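Local coordinates for hypothetical protein APE0754 (Aeropyrum pernix, PDB 1TUA) that is of uncharacterised function but contains K-homology domains and so probably binds RNA, at residues 81-95 with 136-148. Residues are numbered along the deposited sequence; the frame is centred on the assembly and turned at random.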
ATOM      1  N   ARG A  81      -5.348   7.167  -1.852  1.00 10.23           N
ATOM      2  CA  ARG A  81      -6.323   6.534  -0.971  1.00 10.46           C
ATOM      3  C   ARG A  81      -5.808   6.540   0.465  1.00  9.54           C
ATOM      4  O   ARG A  81      -6.588   6.537   1.414  1.00 10.38           O
ATOM      5  CB  ARG A  81      -6.583   5.094  -1.427  1.00 10.61           C
ATOM      6  CG  ARG A  81      -7.473   4.283  -0.485  1.00 10.28           C
ATOM      7  CD  ARG A  81      -7.830   2.940  -1.099  1.00 11.07           C
ATOM      8  NE  ARG A  81      -8.555   2.091  -0.159  1.00 11.19           N
ATOM      9  CZ  ARG A  81      -9.172   0.961  -0.498  1.00 11.05           C
ATOM     10  NH1 ARG A  81      -9.150   0.548  -1.758  1.00 10.52           N
ATOM     11  NH2 ARG A  81      -9.805   0.246   0.425  1.00 10.96           N
ATOM     12  N   LEU A  82      -4.488   6.555   0.615  1.00  9.48           N
ATOM     13  CA  LEU A  82      -3.863   6.555   1.931  1.00  9.24           C
ATOM     14  C   LEU A  82      -4.104   7.841   2.715  1.00 10.40           C
ATOM     15  O   LEU A  82      -3.799   7.910   3.907  1.00 11.77           O
ATOM     16  CB  LEU A  82      -2.359   6.274   1.795  1.00  8.82           C
ATOM     17  CG  LEU A  82      -2.057   4.805   1.453  1.00  8.24           C
ATOM     18  CD1 LEU A  82      -0.636   4.655   0.938  1.00  9.09           C
ATOM     19  CD2 LEU A  82      -2.280   3.942   2.682  1.00  9.17           C
ATOM     20  N   LEU A  83      -4.654   8.852   2.046  1.00 11.33           N
ATOM     21  CA  LEU A  83      -4.960  10.117   2.703  1.00 13.16           C
ATOM     22  C   LEU A  83      -6.301   9.988   3.412  1.00 16.02           C
ATOM     23  O   LEU A  83      -6.659  10.819   4.242  1.00 17.60           O
ATOM     24  CB  LEU A  83      -5.041  11.260   1.681  1.00 11.78           C
ATOM     25  CG  LEU A  83      -3.732  11.706   1.024  1.00 12.56           C
ATOM     26  CD1 LEU A  83      -4.003  12.926   0.162  1.00 12.15           C
ATOM     27  CD2 LEU A  83      -2.690  12.039   2.093  1.00 11.46           C
ATOM     28  N   GLU A  84      -7.040   8.942   3.074  1.00 17.27           N
ATOM     29  CA  GLU A  84      -8.343   8.711   3.669  1.00 19.94           C
ATOM     30  C   GLU A  84      -8.274   8.134   5.070  1.00 20.37           C
ATOM     31  O   GLU A  84      -7.303   7.481   5.463  1.00 19.82           O
ATOM     32  CB  GLU A  84      -9.171   7.786   2.782  1.00 21.85           C
ATOM     33  CG  GLU A  84      -9.627   8.435   1.502  1.00 26.88           C
ATOM     34  CD  GLU A  84     -10.145   7.424   0.510  1.00 31.42           C
ATOM     35  OE1 GLU A  84     -10.828   6.463   0.938  1.00 33.77           O
ATOM     36  OE2 GLU A  84      -9.875   7.594  -0.698  1.00 35.37           O
ATOM     37  N   GLU A  85      -9.334   8.386   5.818  1.00 21.95           N
ATOM     38  CA  GLU A  85      -9.444   7.923   7.183  1.00 23.95           C
ATOM     39  C   GLU A  85      -9.463   6.394   7.256  1.00 22.27           C
ATOM     40  O   GLU A  85     -10.140   5.723   6.472  1.00 23.27           O
ATOM     41  CB  GLU A  85     -10.718   8.512   7.779  1.00 28.52           C
ATOM     42  CG  GLU A  85     -11.092   8.035   9.151  1.00 34.32           C
ATOM     43  CD  GLU A  85     -12.322   8.757   9.651  1.00 39.34           C
ATOM     44  OE1 GLU A  85     -12.217   9.977   9.910  1.00 41.16           O
ATOM     45  OE2 GLU A  85     -13.394   8.118   9.764  1.00 41.86           O
ATOM     46  N   ASP A  86      -8.693   5.857   8.191  1.00 20.75           N
ATOM     47  CA  ASP A  86      -8.614   4.420   8.414  1.00 19.22           C
ATOM     48  C   ASP A  86      -7.886   3.593   7.359  1.00 17.04           C
ATOM     49  O   ASP A  86      -7.756   2.377   7.517  1.00 16.87           O
ATOM     50  CB  ASP A  86     -10.017   3.850   8.625  1.00 22.52           C
ATOM     51  CG  ASP A  86     -10.732   4.497   9.797  1.00 26.99           C
ATOM     52  OD1 ASP A  86     -10.107   4.630  10.877  1.00 27.92           O
ATOM     53  OD2 ASP A  86     -11.916   4.867   9.637  1.00 30.83           O
ATOM     54  N   GLN A  87      -7.409   4.227   6.292  1.00 13.67           N
ATOM     55  CA  GLN A  87      -6.689   3.479   5.258  1.00 12.36           C
ATOM     56  C   GLN A  87      -5.209   3.400   5.632  1.00 12.79           C
ATOM     57  O   GLN A  87      -4.617   4.391   6.049  1.00 12.16           O
ATOM     58  CB  GLN A  87      -6.839   4.158   3.888  1.00 12.46           C
ATOM     59  CG  GLN A  87      -8.273   4.343   3.428  1.00 11.47           C
ATOM     60  CD  GLN A  87      -9.035   3.041   3.418  1.00 13.48           C
ATOM     61  OE1 GLN A  87      -8.734   2.132   2.639  1.00 13.81           O
ATOM     62  NE2 GLN A  87     -10.024   2.931   4.297  1.00 15.89           N
ATOM     63  N   ILE A  88      -4.618   2.216   5.498  1.00 11.49           N
ATOM     64  CA  ILE A  88      -3.207   2.026   5.810  1.00 11.12           C
ATOM     65  C   ILE A  88      -2.484   1.296   4.672  1.00 10.29           C
ATOM     66  O   ILE A  88      -3.103   0.742   3.763  1.00  9.40           O
ATOM     67  CB  ILE A  88      -3.002   1.206   7.115  1.00 11.89           C
ATOM     68  CG1 ILE A  88      -3.522  -0.220   6.921  1.00 13.33           C
ATOM     69  CG2 ILE A  88      -3.715   1.883   8.279  1.00 13.52           C
ATOM     70  CD1 ILE A  88      -3.134  -1.165   8.027  1.00 15.36           C
ATOM     71  N   LEU A  89      -1.164   1.300   4.745  1.00 10.01           N
ATOM     72  CA  LEU A  89      -0.336   0.645   3.750  1.00 10.27           C
ATOM     73  C   LEU A  89       0.377  -0.535   4.398  1.00 10.33           C
ATOM     74  O   LEU A  89       1.064  -0.375   5.406  1.00  9.72           O
ATOM     75  CB  LEU A  89       0.697   1.629   3.205  1.00  9.48           C
ATOM     76  CG  LEU A  89       1.777   1.075   2.272  1.00  9.43           C
ATOM     77  CD1 LEU A  89       1.149   0.574   0.976  1.00 10.18           C
ATOM     78  CD2 LEU A  89       2.790   2.182   1.984  1.00  8.79           C
ATOM     79  N   VAL A  90       0.194  -1.718   3.821  1.00 10.63           N
ATOM     80  CA  VAL A  90       0.840  -2.926   4.316  1.00 10.91           C
ATOM     81  C   VAL A  90       1.657  -3.481   3.171  1.00 11.22           C
ATOM     82  O   VAL A  90       1.212  -3.459   2.024  1.00 11.04           O
ATOM     83  CB  VAL A  90      -0.182  -3.971   4.759  1.00 12.36           C
ATOM     84  CG1 VAL A  90       0.522  -5.290   5.065  1.00 16.00           C
ATOM     85  CG2 VAL A  90      -0.921  -3.463   5.985  1.00 13.44           C
ATOM     86  N   VAL A  91       2.852  -3.974   3.473  1.00 11.77           N
ATOM     87  CA  VAL A  91       3.717  -4.508   2.429  1.00 13.51           C
ATOM     88  C   VAL A  91       4.186  -5.919   2.719  1.00 14.36           C
ATOM     89  O   VAL A  91       4.540  -6.245   3.850  1.00 15.18           O
ATOM     90  CB  VAL A  91       4.968  -3.620   2.235  1.00 14.89           C
ATOM     91  CG1 VAL A  91       5.871  -4.214   1.158  1.00 15.25           C
ATOM     92  CG2 VAL A  91       4.555  -2.206   1.858  1.00 16.11           C
ATOM     93  N   VAL A  92       4.173  -6.753   1.685  1.00 14.11           N
ATOM     94  CA  VAL A  92       4.651  -8.124   1.790  1.00 15.02           C
ATOM     95  C   VAL A  92       5.938  -8.186   0.973  1.00 14.95           C
ATOM     96  O   VAL A  92       5.919  -7.996  -0.243  1.00 14.29           O
ATOM     97  CB  VAL A  92       3.635  -9.128   1.212  1.00 14.95           C
ATOM     98  CG1 VAL A  92       4.236 -10.522   1.182  1.00 16.05           C
ATOM     99  CG2 VAL A  92       2.375  -9.130   2.061  1.00 16.26           C
ATOM    100  N   ASP A  93       7.062  -8.409   1.645  1.00 14.82           N
ATOM    101  CA  ASP A  93       8.336  -8.494   0.941  1.00 15.73           C
ATOM    102  C   ASP A  93       8.520  -9.960   0.565  1.00 14.46           C
ATOM    103  O   ASP A  93       8.791 -10.801   1.425  1.00 13.46           O
ATOM    104  CB  ASP A  93       9.490  -8.036   1.835  1.00 18.41           C
ATOM    105  CG  ASP A  93      10.788  -7.872   1.062  1.00 21.89           C
ATOM    106  OD1 ASP A  93      11.166  -8.810   0.329  1.00 22.57           O
ATOM    107  OD2 ASP A  93      11.429  -6.806   1.182  1.00 24.75           O
ATOM    108  N   LEU A  94       8.368 -10.259  -0.724  1.00 12.30           N
ATOM    109  CA  LEU A  94       8.472 -11.628  -1.202  1.00 13.02           C
ATOM    110  C   LEU A  94       9.837 -12.284  -0.991  1.00 13.59           C
ATOM    111  O   LEU A  94       9.938 -13.511  -0.991  1.00 14.02           O
ATOM    112  CB  LEU A  94       8.064 -11.694  -2.680  1.00 12.66           C
ATOM    113  CG  LEU A  94       6.628 -11.231  -2.978  1.00 12.49           C
ATOM    114  CD1 LEU A  94       6.355 -11.291  -4.467  1.00 12.58           C
ATOM    115  CD2 LEU A  94       5.634 -12.107  -2.226  1.00 14.11           C
ATOM    116  N   LYS A  95      10.886 -11.489  -0.807  1.00 13.69           N
ATOM    117  CA  LYS A  95      12.199 -12.078  -0.588  1.00 16.14           C
ATOM    118  C   LYS A  95      12.265 -12.733   0.789  1.00 17.23           C
ATOM    119  O   LYS A  95      13.184 -13.503   1.083  1.00 16.37           O
ATOM    120  CB  LYS A  95      13.298 -11.027  -0.745  1.00 17.14           C
ATOM    121  CG  LYS A  95      13.536 -10.641  -2.191  1.00 19.90           C
ATOM    122  CD  LYS A  95      14.745  -9.748  -2.343  1.00 25.41           C
ATOM    123  CE  LYS A  95      14.990  -9.424  -3.809  1.00 28.74           C
ATOM    124  NZ  LYS A  95      16.120  -8.470  -3.997  1.00 33.00           N
ATOM    125  N   TYR A 136       9.543  -7.128  -6.140  1.00 17.29           N
ATOM    126  CA  TYR A 136       9.578  -8.194  -5.145  1.00 16.53           C
ATOM    127  C   TYR A 136       8.751  -7.834  -3.921  1.00 15.90           C
ATOM    128  O   TYR A 136       8.725  -8.578  -2.941  1.00 16.55           O
ATOM    129  CB  TYR A 136      11.024  -8.495  -4.738  1.00 19.18           C
ATOM    130  CG  TYR A 136      11.743  -7.319  -4.129  1.00 21.20           C
ATOM    131  CD1 TYR A 136      11.631  -7.036  -2.769  1.00 22.17           C
ATOM    132  CD2 TYR A 136      12.495  -6.453  -4.924  1.00 23.32           C
ATOM    133  CE1 TYR A 136      12.248  -5.915  -2.215  1.00 23.56           C
ATOM    134  CE2 TYR A 136      13.114  -5.326  -4.380  1.00 23.76           C
ATOM    135  CZ  TYR A 136      12.984  -5.063  -3.025  1.00 23.38           C
ATOM    136  OH  TYR A 136      13.567  -3.937  -2.486  1.00 26.21           O
ATOM    137  N   GLU A 137       8.073  -6.691  -3.981  1.00 14.12           N
ATOM    138  CA  GLU A 137       7.227  -6.249  -2.872  1.00 13.25           C
ATOM    139  C   GLU A 137       5.774  -6.141  -3.313  1.00 11.96           C
ATOM    140  O   GLU A 137       5.490  -5.567  -4.364  1.00 13.07           O
ATOM    141  CB  GLU A 137       7.696  -4.885  -2.360  1.00 14.14           C
ATOM    142  CG  GLU A 137       9.022  -4.930  -1.626  1.00 16.65           C
ATOM    143  CD  GLU A 137       9.754  -3.602  -1.656  1.00 20.48           C
ATOM    144  OE1 GLU A 137      10.018  -3.085  -2.769  1.00 22.13           O
ATOM    145  OE2 GLU A 137      10.076  -3.078  -0.567  1.00 21.81           O
ATOM    146  N   VAL A 138       4.860  -6.710  -2.531  1.00  9.91           N
ATOM    147  CA  VAL A 138       3.435  -6.602  -2.843  1.00  9.17           C
ATOM    148  C   VAL A 138       2.853  -5.616  -1.836  1.00  9.70           C
ATOM    149  O   VAL A 138       2.801  -5.897  -0.637  1.00 11.31           O
ATOM    150  CB  VAL A 138       2.704  -7.931  -2.712  1.00  9.69           C
ATOM    151  CG1 VAL A 138       1.236  -7.741  -3.061  1.00  8.83           C
ATOM    152  CG2 VAL A 138       3.342  -8.956  -3.634  1.00 10.15           C
ATOM    153  N   ALA A 139       2.447  -4.450  -2.329  1.00  9.14           N
ATOM    154  CA  ALA A 139       1.897  -3.394  -1.482  1.00  9.11           C
ATOM    155  C   ALA A 139       0.372  -3.461  -1.459  1.00  9.59           C
ATOM    156  O   ALA A 139      -0.266  -3.695  -2.490  1.00  9.78           O
ATOM    157  CB  ALA A 139       2.362  -2.032  -1.991  1.00 10.58           C
ATOM    158  N   ILE A 140      -0.200  -3.224  -0.282  1.00  8.92           N
ATOM    159  CA  ILE A 140      -1.643  -3.295  -0.084  1.00  8.26           C
ATOM    160  C   ILE A 140      -2.170  -2.058   0.632  1.00  7.99           C
ATOM    161  O   ILE A 140      -1.603  -1.632   1.632  1.00  9.62           O
ATOM    162  CB  ILE A 140      -1.994  -4.519   0.794  1.00  9.43           C
ATOM    163  CG1 ILE A 140      -1.415  -5.792   0.173  1.00 10.58           C
ATOM    164  CG2 ILE A 140      -3.504  -4.615   0.991  1.00  8.60           C
ATOM    165  CD1 ILE A 140      -1.300  -6.956   1.157  1.00 12.50           C
ATOM    166  N   ILE A 141      -3.266  -1.503   0.126  1.00  8.66           N
ATOM    167  CA  ILE A 141      -3.898  -0.341   0.742  1.00  8.17           C
ATOM    168  C   ILE A 141      -5.338  -0.688   1.097  1.00  8.64           C
ATOM    169  O   ILE A 141      -6.102  -1.130   0.235  1.00  9.30           O
ATOM    170  CB  ILE A 141      -3.928   0.882  -0.209  1.00  9.02           C
ATOM    171  CG1 ILE A 141      -2.496   1.331  -0.550  1.00  8.10           C
ATOM    172  CG2 ILE A 141      -4.708   2.019   0.451  1.00  9.39           C
ATOM    173  CD1 ILE A 141      -2.414   2.325  -1.694  1.00  8.22           C
ATOM    174  N   GLY A 142      -5.703  -0.487   2.361  1.00  9.27           N
ATOM    175  CA  GLY A 142      -7.062  -0.761   2.814  1.00 11.23           C
ATOM    176  C   GLY A 142      -7.161  -0.488   4.305  1.00 12.17           C
ATOM    177  O   GLY A 142      -6.175  -0.053   4.900  1.00 11.82           O
ATOM    178  N   ASP A 143      -8.321  -0.707   4.928  1.00 13.24           N
ATOM    179  CA  ASP A 143      -8.376  -0.479   6.370  1.00 15.50           C
ATOM    180  C   ASP A 143      -7.633  -1.632   7.034  1.00 15.53           C
ATOM    181  O   ASP A 143      -7.379  -2.661   6.404  1.00 15.11           O
ATOM    182  CB  ASP A 143      -9.822  -0.331   6.908  1.00 17.40           C
ATOM    183  CG  ASP A 143     -10.683  -1.555   6.684  1.00 21.25           C
ATOM    184  OD1 ASP A 143     -10.274  -2.668   7.067  1.00 23.08           O
ATOM    185  OD2 ASP A 143     -11.793  -1.396   6.135  1.00 25.96           O
ATOM    186  N   TYR A 144      -7.269  -1.455   8.298  1.00 16.00           N
ATOM    187  CA  TYR A 144      -6.497  -2.455   9.023  1.00 17.12           C
ATOM    188  C   TYR A 144      -6.844  -3.928   8.824  1.00 16.70           C
ATOM    189  O   TYR A 144      -6.001  -4.708   8.387  1.00 17.07           O
ATOM    190  CB  TYR A 144      -6.513  -2.159  10.524  1.00 20.63           C
ATOM    191  CG  TYR A 144      -5.612  -3.097  11.285  1.00 24.68           C
ATOM    192  CD1 TYR A 144      -4.227  -3.019  11.155  1.00 26.32           C
ATOM    193  CD2 TYR A 144      -6.144  -4.113  12.077  1.00 26.47           C
ATOM    194  CE1 TYR A 144      -3.392  -3.931  11.791  1.00 28.58           C
ATOM    195  CE2 TYR A 144      -5.317  -5.032  12.718  1.00 28.61           C
ATOM    196  CZ  TYR A 144      -3.945  -4.937  12.569  1.00 28.63           C
ATOM    197  OH  TYR A 144      -3.125  -5.851  13.189  1.00 31.68           O
ATOM    198  N   GLU A 145      -8.067  -4.317   9.160  1.00 15.59           N
ATOM    199  CA  GLU A 145      -8.461  -5.714   9.030  1.00 16.41           C
ATOM    200  C   GLU A 145      -8.465  -6.256   7.605  1.00 14.71           C
ATOM    201  O   GLU A 145      -8.022  -7.382   7.363  1.00 14.22           O
ATOM    202  CB  GLU A 145      -9.829  -5.924   9.655  1.00 18.53           C
ATOM    203  CG  GLU A 145      -9.846  -5.655  11.127  1.00 23.03           C
ATOM    204  CD  GLU A 145     -11.129  -6.118  11.749  1.00 28.19           C
ATOM    205  OE1 GLU A 145     -12.186  -5.527  11.440  1.00 30.76           O
ATOM    206  OE2 GLU A 145     -11.081  -7.089  12.532  1.00 31.96           O
ATOM    207  N   ARG A 146      -8.975  -5.469   6.664  1.00 12.88           N
ATOM    208  CA  ARG A 146      -9.011  -5.896   5.271  1.00 13.26           C
ATOM    209  C   ARG A 146      -7.602  -5.992   4.679  1.00 12.38           C
ATOM    210  O   ARG A 146      -7.294  -6.938   3.952  1.00 12.45           O
ATOM    211  CB  ARG A 146      -9.882  -4.942   4.451  1.00 12.85           C
ATOM    212  CG  ARG A 146     -11.360  -5.062   4.795  1.00 13.62           C
ATOM    213  CD  ARG A 146     -12.207  -4.045   4.053  1.00 13.69           C
ATOM    214  NE  ARG A 146     -13.631  -4.337   4.220  1.00 16.37           N
ATOM    215  CZ  ARG A 146     -14.280  -4.268   5.377  1.00 15.39           C
ATOM    216  NH1 ARG A 146     -13.640  -3.906   6.482  1.00 16.06           N
ATOM    217  NH2 ARG A 146     -15.567  -4.582   5.433  1.00 15.98           N
ATOM    218  N   ALA A 147      -6.744  -5.025   4.995  1.00 11.42           N
ATOM    219  CA  ALA A 147      -5.371  -5.059   4.496  1.00 11.60           C
ATOM    220  C   ALA A 147      -4.634  -6.276   5.080  1.00 12.23           C
ATOM    221  O   ALA A 147      -3.853  -6.934   4.389  1.00 12.59           O
ATOM    222  CB  ALA A 147      -4.639  -3.765   4.865  1.00 11.15           C
ATOM    223  N   MET A 148      -4.883  -6.575   6.354  1.00 12.57           N
ATOM    224  CA  MET A 148      -4.231  -7.719   6.979  1.00 14.59           C
ATOM    225  C   MET A 148      -4.772  -9.030   6.397  1.00 14.02           C
ATOM    226  O   MET A 148      -4.030 -10.011   6.276  1.00 13.34           O
ATOM    227  CB  MET A 148      -4.408  -7.681   8.504  1.00 17.14           C
ATOM    228  CG  MET A 148      -3.606  -6.561   9.203  1.00 19.45           C
ATOM    229  SD  MET A 148      -1.830  -6.505   8.740  1.00 19.37           S
ATOM    230  CE  MET A 148      -1.260  -8.012   9.476  1.00 24.61           C
TER
HETATM  231  O   HOH W   1      -7.845   0.947   9.638  1.00 16.94           O
HETATM  232  O   HOH W   2      10.247  -4.402   1.803  1.00 34.68           O
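Arg81 lies against Ile141, its CD 3.6 Å from Ile141 CG2, and its guanidinium spreads flat beneath Ile141 O, which sits over the centre of one face. CG stands anti to the backbone N (chi1 174°) and the chain runs on extended, which carries NE and NH2 to Gln87 OE1; both reach that oxygen from one face of the amide, NE at 2.8 Å. NH2 also bonds Asp128 O, and Tyr130 makes a cation-pi contact with the group. So held, Gln87 OE1 rests 3.3 Å from Gly142 CA. An alanine in place of Arg81 would take both donors from Gln87 OE1, probably leaving the amide free to turn and Ile141 CG2 with less packing. Leu82, Leu89 and Phe74 also pack on Ile141. At the far end the extended Lys95 chain runs over one face of Tyr136, NZ 4.4 Å from the ring centroid in a cation-pi contact, while the Asp93 carboxylate lies at the ring edge. Asp93 OD2 and Glu137 OE2, 4.3 Å apart, share a bridging water that probably eases their repulsion; Glu137 also pairs with Lys11. Between these ends antiparallel strands 87-93 and 137-141 are joined by paired backbone bonds, such as Val92 N to Val138 O at 2.8 Å. Beyond Gly142 a helix N-capped by Asp143 begins, and Ala147 CB packs 3.9 Å from Val90 CG2. Helix 57-72 packs on Leu89 and Val91, helix 144-158 on Val90, Val92 and Ile140 opposite, helix 102-113 on Leu94. Sheet order 1-3-2, with helices 102-113 and 118-127 before strand 130-133 and helix 144-158 last, fits the beta-alpha-alpha-beta-beta-alpha type I KH fold.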